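Putative dehydrogenase (Pseudarthrobacter phenanthrenivorans, PDB 6A3F) catalyses the NAD(+)-dependent oxidation of the anhydrosugar levoglucosan to 3-dehydrolevoglucosan, as a homotetrameric enzyme of the Gfo/Idh/MocA family. Local coordinates at residues C122-L126 with G208-H213; N152-T156 with S375-S379. All coordinates share one frame; numbering follows the deposited sequence.

Contact 1 (C122-L126 with G208-H213); sequences CEKPL and GDIATH
Lys124 reaches from the loop 122-126 to helix 206-221, where its ammonium group meets both the backbone and the side chain of Asp209. NZ donates a hydrogen bond to the Asp209 carbonyl O at 2.7 Å, lying in the carbonyl plane on a lone pair (C=O...N angle 126°). The same NZ forms a longer salt bridge with Asp209 OD1, 3.2 Å away. The helix makes a wider pi-type turn at 208-211, which probably helps leave this carbonyl to the lysine. Asp209 starts out pointing away from the loop, but with CG anti to its backbone N (chi1 -169°) the carboxylate comes back to the lysine; its other oxygen, OD2, is held by a salt bridge to Arg286.

The lysine does not run straight. Bends at chi2 and chi3 carry its methylenes past the His213 ring, the two side chains crossing at about a right angle, with CE 3.4 Å from His213 NE2. A long, flexible chain suits this place, since its carbons pack on the imidazole while its charged end goes on to the helix. One water bridges Lys124 NZ and His213 NE2, accepting from NZ at 2.9 Å and lying in the ring plane of His213, 2.8 Å from NE2.

The loop leaves Rossmann strand 119-122 as the Glu-Lys-Pro motif of the Gfo/Idh/MocA family. Lys124, Asp209 and His213 all bind levoglucosan, while Glu123 and Lys124 bind NADH, so sugar and cofactor sites meet here. Glu123 OE1 accepts a bond from Lys124 N with its anti lone pair, steadying the lysine's backbone. A cis peptide precedes Pro125, whose CD rests 3.5 Å from Gly208 O; with no side chain, Gly208 lets the proline ring pack close against the helix. The same carbonyl accepts from Thr212 OG1, which sits above its plane.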
ATOM      1  N   CYS B 122      34.951  -5.458  -6.292  1.00 24.06           N
ATOM      2  CA  CYS B 122      34.573  -6.518  -7.151  1.00 23.96           C
ATOM      3  C   CYS B 122      33.067  -6.760  -7.087  1.00 24.51           C
ATOM      4  O   CYS B 122      32.484  -6.793  -6.019  1.00 23.55           O
ATOM      5  CB  CYS B 122      35.352  -7.769  -6.769  1.00 24.47           C
ATOM      6  SG  CYS B 122      35.070  -9.171  -7.872  1.00 25.40           S
ATOM      7  N   GLU B 123      32.488  -7.009  -8.245  1.00 24.25           N
ATOM      8  CA  GLU B 123      31.071  -7.440  -8.332  1.00 25.82           C
ATOM      9  C   GLU B 123      30.839  -8.754  -7.600  1.00 26.79           C
ATOM     10  O   GLU B 123      31.745  -9.600  -7.430  1.00 25.60           O
ATOM     11  CB  GLU B 123      30.625  -7.632  -9.774  1.00 25.33           C
ATOM     12  CG  GLU B 123      29.866  -6.440 -10.297  1.00 30.24           C
ATOM     13  CD  GLU B 123      28.489  -6.260  -9.660  1.00 28.85           C
ATOM     14  OE1 GLU B 123      28.200  -6.886  -8.628  1.00 25.61           O
ATOM     15  OE2 GLU B 123      27.733  -5.445 -10.188  1.00 34.28           O
ATOM     16  N   LYS B 124      29.587  -8.945  -7.213  1.00 22.97           N
ATOM     17  CA  LYS B 124      29.168 -10.191  -6.627  1.00 23.18           C
ATOM     18  C   LYS B 124      28.636 -11.160  -7.690  1.00 24.26           C
ATOM     19  O   LYS B 124      28.376 -10.735  -8.833  1.00 25.88           O
ATOM     20  CB  LYS B 124      28.102  -9.918  -5.562  1.00 23.33           C
ATOM     21  CG  LYS B 124      27.079  -8.838  -5.887  1.00 24.62           C
ATOM     22  CD  LYS B 124      26.255  -9.022  -7.139  1.00 23.92           C
ATOM     23  CE  LYS B 124      25.415 -10.269  -7.170  1.00 24.18           C
ATOM     24  NZ  LYS B 124      24.707 -10.423  -8.461  1.00 23.99           N
ATOM     25  N   PRO B 125      28.472 -12.468  -7.365  1.00 21.83           N
ATOM     26  CA  PRO B 125      29.114 -13.124  -6.217  1.00 24.42           C
ATOM     27  C   PRO B 125      30.654 -13.013  -6.323  1.00 23.05           C
ATOM     28  O   PRO B 125      31.190 -12.689  -7.380  1.00 27.33           O
ATOM     29  CB  PRO B 125      28.600 -14.555  -6.315  1.00 24.59           C
ATOM     30  CG  PRO B 125      28.427 -14.783  -7.808  1.00 25.63           C
ATOM     31  CD  PRO B 125      27.949 -13.447  -8.325  1.00 25.08           C
ATOM     32  N   LEU B 126      31.377 -13.278  -5.254  1.00 24.63           N
ATOM     33  CA  LEU B 126      32.772 -12.921  -5.316  1.00 23.74           C
ATOM     34  C   LEU B 126      33.439 -13.736  -6.442  1.00 23.45           C
ATOM     35  O   LEU B 126      34.198 -13.227  -7.238  1.00 25.62           O
ATOM     36  CB  LEU B 126      33.413 -13.196  -3.962  1.00 26.24           C
ATOM     37  CG  LEU B 126      34.840 -12.651  -3.842  1.00 27.94           C
ATOM     38  CD1 LEU B 126      34.848 -11.137  -3.910  1.00 30.30           C
ATOM     39  CD2 LEU B 126      35.509 -13.128  -2.555  1.00 31.53           C
ATOM     40  N   GLY B 208      23.455 -17.458  -6.722  1.00 23.64           N
ATOM     41  CA  GLY B 208      24.588 -16.557  -6.754  1.00 22.88           C
ATOM     42  C   GLY B 208      24.236 -15.130  -7.171  1.00 21.38           C
ATOM     43  O   GLY B 208      24.932 -14.170  -6.803  1.00 23.86           O
ATOM     44  N   ASP B 209      23.275 -15.003  -8.077  1.00 21.05           N
ATOM     45  CA  ASP B 209      22.966 -13.727  -8.681  1.00 22.10           C
ATOM     46  C   ASP B 209      22.138 -12.820  -7.738  1.00 23.70           C
ATOM     47  O   ASP B 209      22.425 -11.602  -7.634  1.00 23.09           O
ATOM     48  CB  ASP B 209      22.196 -13.924  -9.988  1.00 22.50           C
ATOM     49  CG  ASP B 209      22.071 -12.661 -10.809  1.00 24.22           C
ATOM     50  OD1 ASP B 209      22.945 -11.798 -10.698  1.00 23.74           O
ATOM     51  OD2 ASP B 209      21.099 -12.554 -11.590  1.00 21.70           O
ATOM     52  N   ILE B 210      21.132 -13.398  -7.088  1.00 22.20           N
ATOM     53  CA  ILE B 210      20.186 -12.538  -6.325  1.00 20.55           C
ATOM     54  C   ILE B 210      20.052 -13.012  -4.882  1.00 22.41           C
ATOM     55  O   ILE B 210      19.943 -12.178  -3.980  1.00 21.20           O
ATOM     56  CB  ILE B 210      18.839 -12.358  -7.034  1.00 19.30           C
ATOM     57  CG1 ILE B 210      18.196 -13.676  -7.456  1.00 18.35           C
ATOM     58  CG2 ILE B 210      19.007 -11.373  -8.191  1.00 19.00           C
ATOM     59  CD1 ILE B 210      16.780 -13.549  -8.024  1.00 17.52           C
ATOM     60  N   ALA B 211      20.116 -14.299  -4.593  1.00 21.42           N
ATOM     61  CA  ALA B 211      20.036 -14.640  -3.166  1.00 21.04           C
ATOM     62  C   ALA B 211      21.221 -14.090  -2.377  1.00 20.98           C
ATOM     63  O   ALA B 211      21.068 -13.794  -1.189  1.00 19.80           O
ATOM     64  CB  ALA B 211      19.900 -16.129  -3.000  1.00 20.76           C
ATOM     65  N   THR B 212      22.414 -13.972  -2.987  1.00 19.65           N
ATOM     66  CA  THR B 212      23.584 -13.460  -2.266  1.00 21.10           C
ATOM     67  C   THR B 212      23.314 -12.044  -1.731  1.00 21.15           C
ATOM     68  O   THR B 212      23.829 -11.698  -0.669  1.00 19.97           O
ATOM     69  CB  THR B 212      24.836 -13.509  -3.143  1.00 21.15           C
ATOM     70  OG1 THR B 212      24.497 -12.810  -4.336  1.00 21.22           O
ATOM     71  CG2 THR B 212      25.283 -14.928  -3.486  1.00 21.32           C
ATOM     72  N   HIS B 213      22.543 -11.227  -2.465  1.00 20.20           N
ATOM     73  CA  HIS B 213      22.190  -9.874  -1.961  1.00 21.44           C
ATOM     74  C   HIS B 213      21.417  -9.984  -0.635  1.00 19.81           C
ATOM     75  O   HIS B 213      21.645  -9.228   0.344  1.00 20.61           O
ATOM     76  CB  HIS B 213      21.382  -9.104  -3.016  1.00 20.23           C
ATOM     77  CG  HIS B 213      22.162  -8.611  -4.179  1.00 17.62           C
ATOM     78  ND1 HIS B 213      23.192  -7.760  -4.028  1.00 18.78           N
ATOM     79  CD2 HIS B 213      21.997  -8.801  -5.524  1.00 17.08           C
ATOM     80  CE1 HIS B 213      23.677  -7.461  -5.233  1.00 19.27           C
ATOM     81  NE2 HIS B 213      22.961  -8.089  -6.172  1.00 18.58           N
TER
HETATM   82  O   HOH W   1      23.451  -7.819  -8.909  1.00 23.85           O

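Contact 2 (N152-T156 with S375-S379)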
ATOM      1  N   ASN B 152      25.667  -3.730  -2.941  1.00 19.99           N
ATOM      2  CA  ASN B 152      25.370  -2.311  -2.893  1.00 21.03           C
ATOM      3  C   ASN B 152      24.021  -2.058  -2.184  1.00 21.65           C
ATOM      4  O   ASN B 152      23.820  -0.952  -1.625  1.00 21.79           O
ATOM      5  CB  ASN B 152      25.388  -1.709  -4.287  1.00 21.07           C
ATOM      6  CG  ASN B 152      24.319  -2.309  -5.157  1.00 22.34           C
ATOM      7  OD1 ASN B 152      24.431  -3.490  -5.479  1.00 23.85           O
ATOM      8  ND2 ASN B 152      23.253  -1.544  -5.434  1.00 21.91           N
ATOM      9  N   TYR B 153      23.107  -3.039  -2.203  1.00 20.06           N
ATOM     10  CA  TYR B 153      21.782  -2.816  -1.699  1.00 21.12           C
ATOM     11  C   TYR B 153      21.790  -2.662  -0.185  1.00 20.12           C
ATOM     12  O   TYR B 153      20.865  -2.044   0.354  1.00 20.25           O
ATOM     13  CB  TYR B 153      20.808  -3.917  -2.101  1.00 21.02           C
ATOM     14  CG  TYR B 153      20.471  -3.947  -3.564  1.00 20.41           C
ATOM     15  CD1 TYR B 153      19.786  -2.904  -4.167  1.00 20.38           C
ATOM     16  CD2 TYR B 153      20.902  -5.010  -4.359  1.00 21.55           C
ATOM     17  CE1 TYR B 153      19.472  -2.947  -5.510  1.00 20.35           C
ATOM     18  CE2 TYR B 153      20.611  -5.051  -5.712  1.00 21.29           C
ATOM     19  CZ  TYR B 153      19.856  -4.033  -6.277  1.00 22.09           C
ATOM     20  OH  TYR B 153      19.524  -4.052  -7.610  1.00 20.23           O
ATOM     21  N   ARG B 154      22.829  -3.117   0.513  1.00 22.94           N
ATOM     22  CA  ARG B 154      22.838  -2.879   1.961  1.00 22.73           C
ATOM     23  C   ARG B 154      23.091  -1.394   2.285  1.00 20.44           C
ATOM     24  O   ARG B 154      22.887  -1.017   3.451  1.00 22.11           O
ATOM     25  CB  ARG B 154      23.830  -3.809   2.660  1.00 22.68           C
ATOM     26  CG  ARG B 154      25.284  -3.394   2.513  1.00 23.45           C
ATOM     27  CD  ARG B 154      26.176  -3.628   3.731  1.00 22.61           C
ATOM     28  NE  ARG B 154      26.511  -5.039   3.959  1.00 21.86           N
ATOM     29  CZ  ARG B 154      27.432  -5.464   4.833  1.00 21.96           C
ATOM     30  NH1 ARG B 154      28.110  -4.585   5.549  1.00 26.16           N
ATOM     31  NH2 ARG B 154      27.644  -6.755   5.020  1.00 23.32           N
ATOM     32  N   ARG B 155      23.522  -0.575   1.319  1.00 21.13           N
ATOM     33  CA  ARG B 155      23.749   0.821   1.508  1.00 21.00           C
ATOM     34  C   ARG B 155      22.528   1.633   1.016  1.00 20.50           C
ATOM     35  O   ARG B 155      22.617   2.845   0.887  1.00 21.72           O
ATOM     36  CB  ARG B 155      25.062   1.266   0.846  1.00 20.24           C
ATOM     37  CG  ARG B 155      26.274   0.944   1.723  1.00 21.10           C
ATOM     38  CD  ARG B 155      27.623   1.147   1.082  1.00 22.79           C
ATOM     39  NE  ARG B 155      28.654   1.206   2.116  1.00 23.22           N
ATOM     40  CZ  ARG B 155      29.245   0.173   2.710  1.00 22.68           C
ATOM     41  NH1 ARG B 155      28.949  -1.074   2.381  1.00 22.62           N
ATOM     42  NH2 ARG B 155      30.165   0.419   3.642  1.00 24.28           N
ATOM     43  N   THR B 156      21.396   0.993   0.725  1.00 20.23           N
ATOM     44  CA  THR B 156      20.127   1.704   0.681  1.00 19.81           C
ATOM     45  C   THR B 156      19.906   2.348   2.063  1.00 17.49           C
ATOM     46  O   THR B 156      19.969   1.646   3.070  1.00 17.51           O
ATOM     47  CB  THR B 156      18.943   0.785   0.361  1.00 19.00           C
ATOM     48  OG1 THR B 156      19.146  -0.028  -0.809  1.00 20.33           O
ATOM     49  CG2 THR B 156      17.644   1.549   0.185  1.00 19.58           C
ATOM     50  N   SER B 375      39.652  -0.402   6.609  1.00 33.02           N
ATOM     51  CA  SER B 375      38.936  -1.403   5.848  1.00 34.52           C
ATOM     52  C   SER B 375      37.444  -1.044   5.707  1.00 33.67           C
ATOM     53  O   SER B 375      36.949  -0.152   6.365  1.00 28.15           O
ATOM     54  CB  SER B 375      39.111  -2.716   6.478  1.00 37.45           C
ATOM     55  OG  SER B 375      38.485  -2.697   7.726  1.00 42.35           O
ATOM     56  N   VAL B 376      36.757  -1.781   4.839  1.00 27.84           N
ATOM     57  CA  VAL B 376      35.383  -1.534   4.545  1.00 26.78           C
ATOM     58  C   VAL B 376      34.600  -2.835   4.662  1.00 26.76           C
ATOM     59  O   VAL B 376      35.147  -3.983   4.569  1.00 29.66           O
ATOM     60  CB  VAL B 376      35.234  -0.874   3.168  1.00 26.82           C
ATOM     61  CG1 VAL B 376      35.412  -1.858   2.027  1.00 26.23           C
ATOM     62  CG2 VAL B 376      33.936  -0.113   3.063  1.00 31.33           C
ATOM     63  N   SER B 377      33.298  -2.659   4.918  1.00 25.85           N
ATOM     64  CA  SER B 377      32.362  -3.761   4.940  1.00 25.14           C
ATOM     65  C   SER B 377      31.264  -3.525   3.894  1.00 26.26           C
ATOM     66  O   SER B 377      30.792  -2.374   3.780  1.00 24.46           O
ATOM     67  CB  SER B 377      31.761  -3.868   6.323  1.00 27.25           C
ATOM     68  OG  SER B 377      31.024  -5.062   6.424  1.00 31.90           O
ATOM     69  N   PRO B 378      30.862  -4.536   3.112  1.00 23.64           N
ATOM     70  CA  PRO B 378      31.452  -5.890   3.052  1.00 23.96           C
ATOM     71  C   PRO B 378      32.747  -6.009   2.232  1.00 23.54           C
ATOM     72  O   PRO B 378      32.860  -5.472   1.105  1.00 22.32           O
ATOM     73  CB  PRO B 378      30.329  -6.710   2.416  1.00 24.41           C
ATOM     74  CG  PRO B 378      29.692  -5.715   1.430  1.00 22.51           C
ATOM     75  CD  PRO B 378      29.899  -4.342   2.028  1.00 22.20           C
ATOM     76  N   SER B 379      33.696  -6.749   2.814  1.00 26.69           N
ATOM     77  CA  SER B 379      35.006  -6.988   2.204  1.00 22.93           C
ATOM     78  C   SER B 379      35.012  -8.328   1.463  1.00 25.11           C
ATOM     79  O   SER B 379      34.015  -9.035   1.348  1.00 23.50           O
ATOM     80  CB  SER B 379      36.084  -6.956   3.258  1.00 23.33           C
ATOM     81  OG  SER B 379      36.090  -8.190   3.978  1.00 23.32           O
TER
HETATM   82  O   HOH W   2      29.241  -7.755   7.100  1.00 26.68           O
HETATM   83  O   HOH W   3      32.243  -0.385   6.163  1.00 31.03           O
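Two neighbouring arginines bind a cis-proline loop in this buried, largely polar contact, which joins the turn after Rossmann strand 147-149 to the loop leading into helix 380-399. Arg155 presents the end of its guanidinium to the backbone: NH1 and NH2 both donate to Ser377 O, at 2.7 and 2.9 Å. The acceptor lies almost in the guanidinium plane, with NH1 on a lone pair and NH2 nearly along the C=O axis. An extended chain from CG to NE delivers the group there, and NE is engaged by Asp365 of helix 355-371 in a salt bridge.

Arg154 meets the same loop differently. Its chain is bent at chi2 and chi3 (73°), which lays one guanidinium face over the Pro378 ring, CD standing 3.8 Å above the guanidinium plane, offset toward its rim. NH1 donates to Ser377 OG at 3.1 Å, with the hydroxyl tilted 27° out of that plane. Asp216 takes NH2 in a salt bridge, and a water at the guanidinium edge accepts from NH2 2.8 Å away.

Residues 152-154 form a 3-10 turn that sends successive side chains to separate targets. Asn152 binds NADH and Tyr153 binds levoglucosan, whereas Arg154 and Arg155 point toward the loop 375-379. Arginine suits both latter places for its several N-H donors; Arg154 also uses a flat face for packing. Proline offers a compact nonpolar ring that touches both guanidinium groups: a face of Arg154 and, with Pro378 CD 3.4 Å from Arg155 NH1, the edge of Arg155. Beyond it, Ser379 is the N-cap of helix 380-399, its OG accepting from Ala381 N.

In the fold
Both contacts are buried and both start from loops at the ends of neighbouring Rossmann strands, 119-122 and 147-149, but they lead to different elements. Contact 1 crosses to helix 206-221 and is made largely by ligand-binding residues, with a lysine and an aspartate of opposite charge beside a water-linked histidine. In contact 2 the ligand-binding Asn152 and Tyr153 turn elsewhere; its two arginines address a neutral carbonyl, a serine hydroxyl and a proline ring, and find their carboxylate partners outside the two segments. The contacts touch where His213 packs edge-to-face with Tyr153. Helix 206-221 also serves both, since it supplies Asp209 to contact 1 and Asp216 to Arg154 of contact 2.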